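Long-range contacts in KLLA0E02245p (Kluyveromyces lactis, PDB 4GPS), which removes NAD caps and complete methylguanosine cap structures from the 5' ends of RNAs and degrades RNA as a 5'-3' exoribonuclease, using a divalent metal cation: residues F67-V72 against P370-D375; K109-P114 against I284-D289; T177-R182 against N209-V214; V298-G303 against L326-R331. All coordinates share one frame; numbering follows the deposited sequence.

From the N terminus, residues 67-72 come first and meet their partner only at 370-375, so contact 1 closes the longest loop, holding an early loop to the start of helix 370-393, and encloses the other three. Contact 2 starts at 109-114 and ends at 284-289, on the tail of strand 273-285. Within it falls contact 3, which pairs strands 176-181 and 210-213; the former is also a neighbour of strand 273-285. Contact 4 (298-303 with 326-331) opens after contact 2 has closed. These two touch through packing of L112 CD1 on L327 CD2 (4.0 Å), whereas contacts 1 and 2 have centres about 35 Å apart, on opposite sides of the chain's centre.

Contact 1 of 4, residues F67-V72 against P370-D375; sequences FPHVSV and PNVAND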
loop_
_atom_site.group_PDB
_atom_site.type_symbol
_atom_site.label_atom_id
_atom_site.label_comp_id
_atom_site.label_asym_id
_atom_site.label_seq_id
_atom_site.Cartn_x
_atom_site.Cartn_y
_atom_site.Cartn_z
ATOM N N PHE A 67 -21.683 3.993 6.114
ATOM C CA PHE A 67 -21.376 3.322 4.863
ATOM C C PHE A 67 -21.779 1.853 4.960
ATOM O O PHE A 67 -21.567 1.192 5.973
ATOM C CB PHE A 67 -19.874 3.451 4.535
ATOM C CG PHE A 67 -18.977 2.642 5.423
ATOM C CD1 PHE A 67 -18.581 1.360 5.055
ATOM C CD2 PHE A 67 -18.552 3.144 6.651
ATOM C CE1 PHE A 67 -17.773 0.584 5.899
ATOM C CE2 PHE A 67 -17.738 2.378 7.509
ATOM C CZ PHE A 67 -17.350 1.093 7.128
ATOM N N PRO A 68 -22.381 1.325 3.901
ATOM C CA PRO A 68 -22.823 -0.081 3.871
ATOM C C PRO A 68 -21.656 -1.052 4.092
ATOM O O PRO A 68 -20.674 -1.026 3.340
ATOM C CB PRO A 68 -23.411 -0.237 2.467
ATOM C CG PRO A 68 -23.812 1.197 2.078
ATOM C CD PRO A 68 -22.673 2.024 2.636
ATOM N N HIS A 69 -21.765 -1.904 5.107
ATOM C CA HIS A 69 -20.711 -2.851 5.369
ATOM C C HIS A 69 -21.125 -4.112 6.075
ATOM O O HIS A 69 -22.021 -4.125 6.918
ATOM C CB HIS A 69 -19.588 -2.197 6.156
ATOM C CG HIS A 69 -19.983 -1.719 7.515
ATOM N ND1 HIS A 69 -19.970 -2.542 8.623
ATOM C CD2 HIS A 69 -20.322 -0.486 7.965
ATOM C CE1 HIS A 69 -20.276 -1.835 9.699
ATOM N NE2 HIS A 69 -20.492 -0.583 9.328
ATOM N N VAL A 70 -20.437 -5.182 5.699
ATOM C CA VAL A 70 -20.621 -6.509 6.237
ATOM C C VAL A 70 -20.378 -6.513 7.759
ATOM O O VAL A 70 -19.682 -5.647 8.309
ATOM C CB VAL A 70 -19.632 -7.435 5.531
ATOM C CG1 VAL A 70 -19.281 -8.546 6.394
ATOM C CG2 VAL A 70 -20.225 -7.941 4.231
ATOM N N SER A 71 -20.952 -7.491 8.450
ATOM C CA SER A 71 -20.765 -7.558 9.883
ATOM C C SER A 71 -19.289 -7.528 10.275
ATOM O O SER A 71 -18.425 -8.131 9.629
ATOM C CB SER A 71 -21.407 -8.820 10.448
ATOM O OG SER A 71 -21.004 -8.994 11.793
ATOM N N VAL A 72 -19.023 -6.827 11.364
ATOM C CA VAL A 72 -17.692 -6.690 11.912
ATOM C C VAL A 72 -17.085 -8.046 12.277
ATOM O O VAL A 72 -15.856 -8.173 12.426
ATOM C CB VAL A 72 -17.771 -5.751 13.141
ATOM C CG1 VAL A 72 -16.712 -6.065 14.135
ATOM C CG2 VAL A 72 -17.640 -4.301 12.679
ATOM N N PRO A 370 -10.750 -7.147 7.254
ATOM C CA PRO A 370 -10.406 -6.823 5.865
ATOM C C PRO A 370 -11.655 -6.704 4.981
ATOM O O PRO A 370 -11.631 -6.013 3.960
ATOM C CB PRO A 370 -9.540 -7.990 5.414
ATOM C CG PRO A 370 -9.156 -8.681 6.675
ATOM C CD PRO A 370 -10.257 -8.477 7.631
ATOM N N ASN A 371 -12.742 -7.381 5.362
ATOM C CA ASN A 371 -13.954 -7.331 4.552
ATOM C C ASN A 371 -14.666 -6.007 4.707
ATOM O O ASN A 371 -15.215 -5.470 3.743
ATOM C CB ASN A 371 -14.869 -8.494 4.887
ATOM C CG ASN A 371 -14.254 -9.819 4.510
ATOM O OD1 ASN A 371 -13.794 -10.580 5.384
ATOM N ND2 ASN A 371 -14.223 -10.108 3.207
ATOM N N VAL A 372 -14.640 -5.461 5.915
ATOM C CA VAL A 372 -15.230 -4.153 6.141
ATOM C C VAL A 372 -14.330 -3.121 5.424
ATOM O O VAL A 372 -14.831 -2.199 4.804
ATOM C CB VAL A 372 -15.322 -3.877 7.654
ATOM C CG1 VAL A 372 -15.711 -2.434 7.921
ATOM C CG2 VAL A 372 -16.346 -4.839 8.251
ATOM N N ALA A 373 -13.005 -3.284 5.490
ATOM C CA ALA A 373 -12.107 -2.346 4.786
ATOM C C ALA A 373 -12.496 -2.353 3.287
ATOM O O ALA A 373 -12.599 -1.303 2.649
ATOM C CB ALA A 373 -10.633 -2.760 4.957
ATOM N N ASN A 374 -12.730 -3.546 2.741
ATOM C CA ASN A 374 -13.144 -3.679 1.355
ATOM C C ASN A 374 -14.478 -2.942 1.104
ATOM O O ASN A 374 -14.628 -2.254 0.106
ATOM C CB ASN A 374 -13.269 -5.157 1.011
ATOM C CG ASN A 374 -13.593 -5.375 -0.425
ATOM O OD1 ASN A 374 -13.005 -4.754 -1.286
ATOM N ND2 ASN A 374 -14.539 -6.257 -0.700
ATOM N N ASP A 375 -15.445 -3.059 2.012
ATOM C CA ASP A 375 -16.728 -2.368 1.821
ATOM C C ASP A 375 -16.529 -0.857 1.860
ATOM O O ASP A 375 -17.088 -0.120 1.021
ATOM C CB ASP A 375 -17.755 -2.760 2.894
ATOM C CG ASP A 375 -18.236 -4.201 2.764
ATOM O OD1 ASP A 375 -18.261 -4.772 1.638
ATOM O OD2 ASP A 375 -18.610 -4.761 3.814
HETATM O O HOH W 1 -19.990 -0.369 0.729
#
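V70 and D375 provide the direct polar link. V70 N donates to D375 OD2 at 2.7 Å in an almost linear bond (177°), arriving nearly along the carboxylate C-O direction. D375 has CG anti to its carbonyl carbon (chi1 -69°), a torsion that turns the carboxylate off the first turns of helix 370-393 toward the loop; there OD2 also lies 3.3 Å from V70 CB. A second link is made by one water, which donates both to P68 O (2.8 Å) and to D375 O (2.9 Å), so D375 is tied to the loop through side chain and backbone alike. Within the loop, H69 ND1 donates to V70 O at 3.1 Å. The acceptor lies close to the imidazole plane, but the donor stands above the carbonyl plane, 41° out of it. Both backbone polar atoms of V70 thus have a partner, N in D375 and O in H69.

The apolar part centres on V372, whose two methyls divide the work. CG1 meets the F67 ring at its edge, near the ring plane, with F67 CZ 4.0 Å from V372 CG1, while V372 CG2 lies 3.4 Å from V70 O. W376, further along the helix, adds an edge-to-face partner to F67, and Y366 does the same for H69.

No charged pair is in direct contact across this interface. The carboxylate of D375 takes up a backbone N-H of an irregular loop that has no strand partner here, which implies that D375 helps fix the loop's path, together with the shared water and the packing of F67 on V372.

Contact 2 of 4, residues K109-P114 against I284-D289; sequences KPRLRP and INTLTD
R111 and I284 form a single beta bridge beside the metal site of this PD-(D/E)XK nuclease, joining the approach to helix 114-122 to the end of strand 273-285, which carries the metal ligand D282. Both bonds belong to I284: its N donates to P110 O at 2.8 Å with a bent N-H...O angle of 144°, and its O accepts from L112 N, also at 2.8 Å but straighter (162°). Beyond the bridge, L112 CB packs 4.1 Å from N285 CA, and the side chain of L112 reaches I294, a metal-binding residue. I284 CD1 lies 3.9 Å from P110 CD, and I284 also packs on Y291 of strand 290-297. With an alanine here the backbone bonds could remain, but P110 and Y291 would probably each lose an apolar neighbour. N285 OD1 accepts from T288 N at 3.2 Å, an Asx motif that turns the chain after the strand. R111, bent at chi3 (62°), folds its guanidinium back across T286; NE has a long, weak ion pair with E248. The T286 methyl sits over one guanidinium face, toward its rim, with CG2 3.4 Å from R111 NH1.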
loop_
_atom_site.group_PDB
_atom_site.type_symbol
_atom_site.label_atom_id
_atom_site.label_comp_id
_atom_site.label_asym_id
_atom_site.label_seq_id
_atom_site.Cartn_x
_atom_site.Cartn_y
_atom_site.Cartn_z
ATOM N N LYS A 109 15.614 -4.714 -11.764
ATOM C CA LYS A 109 14.766 -5.203 -10.687
ATOM C C LYS A 109 15.615 -5.620 -9.496
ATOM O O LYS A 109 16.528 -6.410 -9.637
ATOM C CB LYS A 109 13.936 -6.393 -11.179
ATOM C CG LYS A 109 13.649 -6.419 -12.688
ATOM C CD LYS A 109 12.554 -5.458 -13.087
ATOM C CE LYS A 109 12.012 -5.775 -14.485
ATOM N NZ LYS A 109 12.880 -5.342 -15.622
ATOM N N PRO A 110 15.328 -5.085 -8.305
ATOM C CA PRO A 110 16.124 -5.468 -7.127
ATOM C C PRO A 110 15.900 -6.968 -6.870
ATOM O O PRO A 110 14.758 -7.435 -6.764
ATOM C CB PRO A 110 15.552 -4.596 -5.990
ATOM C CG PRO A 110 14.877 -3.480 -6.699
ATOM C CD PRO A 110 14.264 -4.142 -7.938
ATOM N N ARG A 111 16.987 -7.721 -6.769
ATOM C CA ARG A 111 16.869 -9.145 -6.554
ATOM C C ARG A 111 16.925 -9.519 -5.088
ATOM O O ARG A 111 17.774 -9.061 -4.350
ATOM C CB ARG A 111 17.983 -9.886 -7.323
ATOM C CG ARG A 111 17.947 -9.667 -8.841
ATOM C CD ARG A 111 19.315 -9.931 -9.518
ATOM N NE ARG A 111 19.758 -11.318 -9.351
ATOM C CZ ARG A 111 19.355 -12.354 -10.089
ATOM N NH1 ARG A 111 18.486 -12.199 -11.085
ATOM N NH2 ARG A 111 19.816 -13.566 -9.810
ATOM N N LEU A 112 15.979 -10.336 -4.667
ATOM C CA LEU A 112 15.967 -10.844 -3.307
ATOM C C LEU A 112 17.121 -11.857 -3.339
ATOM O O LEU A 112 17.222 -12.667 -4.282
ATOM C CB LEU A 112 14.647 -11.571 -3.042
ATOM C CG LEU A 112 14.426 -12.096 -1.630
ATOM C CD1 LEU A 112 14.284 -10.915 -0.641
ATOM C CD2 LEU A 112 13.181 -12.972 -1.612
ATOM N N ARG A 113 17.989 -11.816 -2.339
ATOM C CA ARG A 113 19.130 -12.733 -2.295
ATOM C C ARG A 113 18.768 -14.185 -2.553
ATOM O O ARG A 113 17.755 -14.672 -2.067
ATOM C CB ARG A 113 19.823 -12.613 -0.964
ATOM C CG ARG A 113 20.626 -11.360 -0.883
ATOM C CD ARG A 113 22.034 -11.717 -0.586
ATOM N NE ARG A 113 22.432 -11.139 0.682
ATOM C CZ ARG A 113 23.295 -11.717 1.498
ATOM N NH1 ARG A 113 23.822 -12.878 1.151
ATOM N NH2 ARG A 113 23.612 -11.145 2.656
ATOM N N PRO A 114 19.594 -14.903 -3.325
ATOM C CA PRO A 114 19.269 -16.314 -3.605
ATOM C C PRO A 114 19.195 -17.255 -2.381
ATOM O O PRO A 114 18.343 -18.145 -2.327
ATOM C CB PRO A 114 20.325 -16.721 -4.648
ATOM C CG PRO A 114 21.467 -15.765 -4.405
ATOM C CD PRO A 114 20.791 -14.462 -4.068
ATOM N N ILE A 284 12.399 -8.726 -6.004
ATOM C CA ILE A 284 11.755 -9.829 -6.708
ATOM C C ILE A 284 12.393 -11.111 -6.209
ATOM O O ILE A 284 13.602 -11.156 -5.971
ATOM C CB ILE A 284 11.979 -9.853 -8.222
ATOM C CG1 ILE A 284 11.384 -8.613 -8.878
ATOM C CG2 ILE A 284 11.256 -11.064 -8.811
ATOM C CD1 ILE A 284 12.284 -7.400 -8.822
ATOM N N ASN A 285 11.564 -12.129 -6.012
ATOM C CA ASN A 285 12.040 -13.447 -5.625
ATOM C C ASN A 285 12.341 -14.076 -7.001
ATOM O O ASN A 285 11.411 -14.426 -7.761
ATOM C CB ASN A 285 10.932 -14.233 -4.924
ATOM C CG ASN A 285 11.362 -15.634 -4.573
ATOM O OD1 ASN A 285 12.020 -16.321 -5.370
ATOM N ND2 ASN A 285 10.997 -16.074 -3.380
ATOM N N THR A 286 13.622 -14.186 -7.345
ATOM C CA THR A 286 14.005 -14.728 -8.650
ATOM C C THR A 286 13.565 -16.182 -8.955
ATOM O O THR A 286 13.364 -16.547 -10.118
ATOM C CB THR A 286 15.500 -14.583 -8.827
ATOM O OG1 THR A 286 16.148 -15.030 -7.630
ATOM C CG2 THR A 286 15.864 -13.122 -9.091
ATOM N N LEU A 287 13.404 -17.010 -7.924
ATOM C CA LEU A 287 12.949 -18.379 -8.134
ATOM C C LEU A 287 11.460 -18.424 -8.511
ATOM O O LEU A 287 11.023 -19.281 -9.284
ATOM C CB LEU A 287 13.124 -19.229 -6.867
ATOM C CG LEU A 287 14.491 -19.442 -6.219
ATOM C CD1 LEU A 287 14.339 -20.482 -5.094
ATOM C CD2 LEU A 287 15.496 -19.911 -7.269
ATOM N N THR A 288 10.676 -17.497 -7.980
ATOM C CA THR A 288 9.248 -17.529 -8.225
ATOM C C THR A 288 8.749 -16.389 -9.094
ATOM O O THR A 288 7.555 -16.321 -9.405
ATOM C CB THR A 288 8.491 -17.529 -6.859
ATOM O OG1 THR A 288 8.713 -16.281 -6.182
ATOM C CG2 THR A 288 9.014 -18.678 -5.937
ATOM N N ASP A 289 9.663 -15.507 -9.493
ATOM C CA ASP A 289 9.318 -14.339 -10.309
ATOM C C ASP A 289 8.131 -13.574 -9.710
ATOM O O ASP A 289 7.188 -13.172 -10.398
ATOM C CB ASP A 289 8.993 -14.743 -11.746
ATOM C CG ASP A 289 8.935 -13.543 -12.662
ATOM O OD1 ASP A 289 9.805 -12.654 -12.502
ATOM O OD2 ASP A 289 8.038 -13.481 -13.527
#

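Contact 3 of 4, residues T177-R182 against N209-V214; sequences TFVSLR and NILISV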
loop_
_atom_site.group_PDB
_atom_site.type_symbol
_atom_site.label_atom_id
_atom_site.label_comp_id
_atom_site.label_asym_id
_atom_site.label_seq_id
_atom_site.Cartn_x
_atom_site.Cartn_y
_atom_site.Cartn_z
ATOM N N THR A 177 -10.731 7.441 -13.658
ATOM C CA THR A 177 -9.579 6.729 -13.114
ATOM C C THR A 177 -8.942 7.589 -12.032
ATOM O O THR A 177 -8.737 8.770 -12.266
ATOM C CB THR A 177 -8.494 6.469 -14.204
ATOM O OG1 THR A 177 -9.049 5.696 -15.273
ATOM C CG2 THR A 177 -7.330 5.685 -13.606
ATOM N N PHE A 178 -8.692 7.043 -10.838
ATOM C CA PHE A 178 -7.965 7.825 -9.816
ATOM C C PHE A 178 -6.518 7.406 -10.027
ATOM O O PHE A 178 -6.235 6.200 -10.161
ATOM C CB PHE A 178 -8.361 7.478 -8.377
ATOM C CG PHE A 178 -9.711 7.991 -7.971
ATOM C CD1 PHE A 178 -10.876 7.333 -8.385
ATOM C CD2 PHE A 178 -9.823 9.104 -7.150
ATOM C CE1 PHE A 178 -12.131 7.767 -7.985
ATOM C CE2 PHE A 178 -11.073 9.544 -6.744
ATOM C CZ PHE A 178 -12.236 8.874 -7.160
ATOM N N VAL A 179 -5.625 8.394 -10.082
ATOM C CA VAL A 179 -4.183 8.202 -10.305
ATOM C C VAL A 179 -3.454 8.516 -8.998
ATOM O O VAL A 179 -3.564 9.612 -8.483
ATOM C CB VAL A 179 -3.717 9.164 -11.416
ATOM C CG1 VAL A 179 -2.243 8.940 -11.768
ATOM C CG2 VAL A 179 -4.618 8.965 -12.640
ATOM N N SER A 180 -2.675 7.585 -8.465
ATOM C CA SER A 180 -2.076 7.870 -7.174
ATOM C C SER A 180 -0.926 6.958 -6.737
ATOM O O SER A 180 -0.766 5.867 -7.274
ATOM C CB SER A 180 -3.219 7.794 -6.139
ATOM O OG SER A 180 -2.760 7.868 -4.810
ATOM N N LEU A 181 -0.112 7.411 -5.775
ATOM C CA LEU A 181 0.913 6.533 -5.219
ATOM C C LEU A 181 0.101 5.574 -4.322
ATOM O O LEU A 181 -0.938 5.966 -3.763
ATOM C CB LEU A 181 1.885 7.307 -4.356
ATOM C CG LEU A 181 2.582 8.414 -5.129
ATOM C CD1 LEU A 181 3.296 9.352 -4.140
ATOM C CD2 LEU A 181 3.527 7.782 -6.167
ATOM N N ARG A 182 0.550 4.327 -4.194
ATOM C CA ARG A 182 -0.155 3.351 -3.380
ATOM C C ARG A 182 -0.407 3.811 -1.931
ATOM O O ARG A 182 -1.466 3.555 -1.364
ATOM C CB ARG A 182 0.613 2.035 -3.361
ATOM C CG ARG A 182 -0.108 0.964 -2.582
ATOM C CD ARG A 182 0.551 -0.375 -2.756
ATOM N NE ARG A 182 1.909 -0.272 -2.285
ATOM C CZ ARG A 182 2.721 -1.305 -2.190
ATOM N NH1 ARG A 182 2.292 -2.513 -2.528
ATOM N NH2 ARG A 182 3.964 -1.127 -1.780
ATOM N N ASN A 209 -10.067 12.572 -15.179
ATOM C CA ASN A 209 -9.513 11.545 -14.314
ATOM C C ASN A 209 -9.028 12.341 -13.087
ATOM O O ASN A 209 -8.854 13.549 -13.169
ATOM C CB ASN A 209 -8.391 10.798 -15.038
ATOM C CG ASN A 209 -8.938 9.814 -16.033
ATOM O OD1 ASN A 209 -8.381 9.598 -17.126
ATOM N ND2 ASN A 209 -10.056 9.201 -15.661
ATOM N N ILE A 210 -8.841 11.677 -11.958
ATOM C CA ILE A 210 -8.443 12.349 -10.726
ATOM C C ILE A 210 -7.060 11.967 -10.193
ATOM O O ILE A 210 -6.740 10.790 -10.000
ATOM C CB ILE A 210 -9.496 12.077 -9.626
ATOM C CG1 ILE A 210 -10.864 12.592 -10.086
ATOM C CG2 ILE A 210 -9.090 12.751 -8.326
ATOM C CD1 ILE A 210 -12.040 12.090 -9.291
ATOM N N LEU A 211 -6.248 12.984 -9.928
ATOM C CA LEU A 211 -4.913 12.771 -9.406
ATOM C C LEU A 211 -4.910 13.011 -7.914
ATOM O O LEU A 211 -5.321 14.069 -7.465
ATOM C CB LEU A 211 -3.933 13.745 -10.063
ATOM C CG LEU A 211 -2.497 13.697 -9.544
ATOM C CD1 LEU A 211 -1.912 12.321 -9.769
ATOM C CD2 LEU A 211 -1.662 14.743 -10.276
ATOM N N ILE A 212 -4.455 12.032 -7.145
ATOM C CA ILE A 212 -4.374 12.170 -5.688
ATOM C C ILE A 212 -2.940 12.538 -5.315
ATOM O O ILE A 212 -1.994 12.011 -5.911
ATOM C CB ILE A 212 -4.715 10.840 -4.973
ATOM C CG1 ILE A 212 -6.117 10.383 -5.360
ATOM C CG2 ILE A 212 -4.603 11.013 -3.460
ATOM C CD1 ILE A 212 -6.594 9.155 -4.627
ATOM N N SER A 213 -2.783 13.440 -4.347
ATOM C CA SER A 213 -1.460 13.854 -3.850
ATOM C C SER A 213 -1.589 14.445 -2.429
ATOM O O SER A 213 -2.668 14.429 -1.863
ATOM C CB SER A 213 -0.808 14.867 -4.798
ATOM O OG SER A 213 -1.600 16.036 -4.941
ATOM N N VAL A 214 -0.506 14.938 -1.844
ATOM C CA VAL A 214 -0.578 15.505 -0.498
ATOM C C VAL A 214 0.038 16.874 -0.375
ATOM O O VAL A 214 0.634 17.370 -1.323
ATOM C CB VAL A 214 0.182 14.659 0.535
ATOM C CG1 VAL A 214 -0.772 13.784 1.308
ATOM C CG2 VAL A 214 1.275 13.863 -0.161
#
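V179 and I210 share the shortest backbone bond of a parallel strand pair, V179 N to I210 O at 2.6 Å. V179 O in turn accepts from I212 N at 2.9 Å, with a nearly straight N-H...O angle of 176°, so V179 binds the residues before and after L211. I210 N completes the set by donating to T177 O, again at 2.9 Å. This straddling pattern is the signature of parallel pairing, and the short strand axes run 24° apart. The pair belongs to the beta core of the PD-(D/E)XK nuclease fold: strand 176-181 is flanked on its other edge by strand 273-285, also parallel to it. R182, next in the chain, forms a salt bridge with the metal ligand E293.

On one face F178 and I210 lie side by side, pointing the same way, with F178 CE2 3.7 Å from I210 CD1. M202 packs on both, and F381 meets the F178 ring edge-to-face. The opposite face carries V179 and L211, which cross at V179 CG1 and L211 CD1, 3.9 Å apart, beneath L160 of helix 156-167.

Further along, S180 stands against I212. With OG anti to the backbone N (chi1 172°), the hydroxyl donates to L181 O at 2.8 Å, while S180 OG rests 3.6 Å from I212 CB.

Contact 4 of 4, residues V298-G303 against L326-R331; sequences VHFKLG and LLIGFR
H299 and F300, in the loop between strand 290-297 and helix 305-319, form an aromatic cluster with F330 of strand 325-331. F330 has CG anti to its carbonyl carbon (chi1 -62°), which brings its ring against both. The H299 and F330 rings make an offset stack: their planes are 5° from parallel and their centroids 4.7 Å apart. The shift brings F330 CB over the imidazole face as a CH-pi contact, 4.0 Å from the H299 ring centroid. F300 stands at 85° to F330 and takes its edge on one face, an offset edge-to-face pair with F330 CE2 3.6 Å from F300 CE1. I328 CD1 meets the edge of F300, 4.1 Å from CE1. Strand 325-331 runs parallel to strand 290-297 in the PD-(D/E)XK nuclease fold, and the I328 side chain lies about 4 Å from that of K295, probably substrate-binding. With a leucine in place of F330, H299 would probably lose its stacking partner and be freer to turn, and the F300 face its edge-on neighbour. No hydrogen bond joins the segments directly; a water accepts from H299 N (3.0 Å) and donates to R331 O (2.8 Å). V298 CG2 lies over one face of the R331 guanidinium.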
loop_
_atom_site.group_PDB
_atom_site.type_symbol
_atom_site.label_atom_id
_atom_site.label_comp_id
_atom_site.label_asym_id
_atom_site.label_seq_id
_atom_site.Cartn_x
_atom_site.Cartn_y
_atom_site.Cartn_z
ATOM N N VAL A 298 8.309 -6.977 15.252
ATOM C CA VAL A 298 8.595 -7.663 16.493
ATOM C C VAL A 298 7.466 -8.743 16.435
ATOM O O VAL A 298 6.474 -8.539 15.717
ATOM C CB VAL A 298 8.449 -6.634 17.642
ATOM C CG1 VAL A 298 7.198 -6.839 18.401
ATOM C CG2 VAL A 298 9.697 -6.634 18.483
ATOM N N HIS A 299 7.605 -9.892 17.099
ATOM C CA HIS A 299 6.533 -10.903 17.045
ATOM C C HIS A 299 5.147 -10.291 17.320
ATOM O O HIS A 299 4.987 -9.429 18.181
ATOM C CB HIS A 299 6.830 -12.089 17.986
ATOM C CG HIS A 299 7.788 -13.092 17.393
ATOM N ND1 HIS A 299 7.451 -13.907 16.325
ATOM C CD2 HIS A 299 9.087 -13.363 17.674
ATOM C CE1 HIS A 299 8.501 -14.632 15.977
ATOM N NE2 HIS A 299 9.506 -14.322 16.777
ATOM N N PHE A 300 4.156 -10.740 16.552
ATOM C CA PHE A 300 2.804 -10.193 16.624
ATOM C C PHE A 300 1.987 -10.501 17.840
ATOM O O PHE A 300 1.956 -11.634 18.304
ATOM C CB PHE A 300 1.997 -10.626 15.402
ATOM C CG PHE A 300 2.467 -10.007 14.128
ATOM C CD1 PHE A 300 2.838 -10.811 13.037
ATOM C CD2 PHE A 300 2.581 -8.625 14.019
ATOM C CE1 PHE A 300 3.320 -10.243 11.860
ATOM C CE2 PHE A 300 3.065 -8.043 12.834
ATOM C CZ PHE A 300 3.436 -8.859 11.759
ATOM N N LYS A 301 1.315 -9.474 18.343
ATOM C CA LYS A 301 0.426 -9.623 19.490
ATOM C C LYS A 301 -0.968 -9.283 18.967
ATOM O O LYS A 301 -1.348 -8.108 18.944
ATOM C CB LYS A 301 0.847 -8.663 20.626
ATOM C CG LYS A 301 2.107 -9.134 21.374
ATOM C CD LYS A 301 2.982 -8.008 21.911
ATOM C CE LYS A 301 2.638 -7.603 23.326
ATOM N NZ LYS A 301 3.373 -6.356 23.684
ATOM N N LEU A 302 -1.725 -10.276 18.485
ATOM C CA LEU A 302 -3.065 -9.956 18.001
ATOM C C LEU A 302 -3.662 -9.408 19.293
ATOM O O LEU A 302 -3.163 -9.707 20.390
ATOM C CB LEU A 302 -3.775 -11.211 17.502
ATOM C CG LEU A 302 -3.047 -11.947 16.368
ATOM C CD1 LEU A 302 -3.738 -13.275 16.117
ATOM C CD2 LEU A 302 -3.037 -11.105 15.100
ATOM N N GLY A 303 -4.703 -8.611 19.242
ATOM C CA GLY A 303 -5.116 -8.082 20.537
ATOM C C GLY A 303 -4.500 -6.702 20.702
ATOM O O GLY A 303 -5.155 -5.798 21.206
ATOM N N LEU A 326 4.803 -11.453 0.791
ATOM C CA LEU A 326 5.388 -10.720 1.890
ATOM C C LEU A 326 6.454 -11.583 2.505
ATOM O O LEU A 326 6.349 -12.804 2.509
ATOM C CB LEU A 326 4.345 -10.423 2.957
ATOM C CG LEU A 326 3.361 -9.311 2.644
ATOM C CD1 LEU A 326 2.131 -9.407 3.529
ATOM C CD2 LEU A 326 4.041 -8.011 2.875
ATOM N N LEU A 327 7.489 -10.933 3.012
ATOM C CA LEU A 327 8.573 -11.598 3.710
ATOM C C LEU A 327 8.786 -10.750 4.979
ATOM O O LEU A 327 9.083 -9.547 4.922
ATOM C CB LEU A 327 9.844 -11.637 2.866
ATOM C CG LEU A 327 11.054 -12.271 3.573
ATOM C CD1 LEU A 327 10.735 -13.746 3.961
ATOM C CD2 LEU A 327 12.306 -12.180 2.637
ATOM N N ILE A 328 8.592 -11.370 6.128
ATOM C CA ILE A 328 8.725 -10.655 7.367
ATOM C C ILE A 328 9.936 -11.097 8.171
ATOM O O ILE A 328 10.230 -12.297 8.302
ATOM C CB ILE A 328 7.453 -10.828 8.190
ATOM C CG1 ILE A 328 6.321 -10.127 7.453
ATOM C CG2 ILE A 328 7.653 -10.310 9.632
ATOM C CD1 ILE A 328 4.991 -10.190 8.165
ATOM N N GLY A 329 10.666 -10.105 8.662
ATOM C CA GLY A 329 11.824 -10.377 9.487
ATOM C C GLY A 329 11.468 -9.980 10.913
ATOM O O GLY A 329 11.282 -8.792 11.202
ATOM N N PHE A 330 11.340 -10.964 11.794
ATOM C CA PHE A 330 10.996 -10.678 13.180
ATOM C C PHE A 330 12.278 -10.537 13.955
ATOM O O PHE A 330 13.188 -11.360 13.835
ATOM C CB PHE A 330 10.153 -11.807 13.778
ATOM C CG PHE A 330 8.839 -12.018 13.086
ATOM C CD1 PHE A 330 8.718 -12.932 12.058
ATOM C CD2 PHE A 330 7.702 -11.329 13.492
ATOM C CE1 PHE A 330 7.474 -13.163 11.443
ATOM C CE2 PHE A 330 6.461 -11.553 12.880
ATOM C CZ PHE A 330 6.356 -12.473 11.856
ATOM N N ARG A 331 12.368 -9.478 14.735
ATOM C CA ARG A 331 13.572 -9.280 15.517
ATOM C C ARG A 331 13.252 -9.443 16.985
ATOM O O ARG A 331 12.123 -9.216 17.397
ATOM C CB ARG A 331 14.175 -7.885 15.278
ATOM C CG ARG A 331 13.321 -6.761 15.795
ATOM C CD ARG A 331 13.996 -5.392 15.634
ATOM N NE ARG A 331 13.177 -4.370 16.293
ATOM C CZ ARG A 331 12.008 -3.936 15.823
ATOM N NH1 ARG A 331 11.524 -4.416 14.676
ATOM N NH2 ARG A 331 11.294 -3.063 16.525
HETATM O O HOH W 2 10.021 -10.408 18.769
#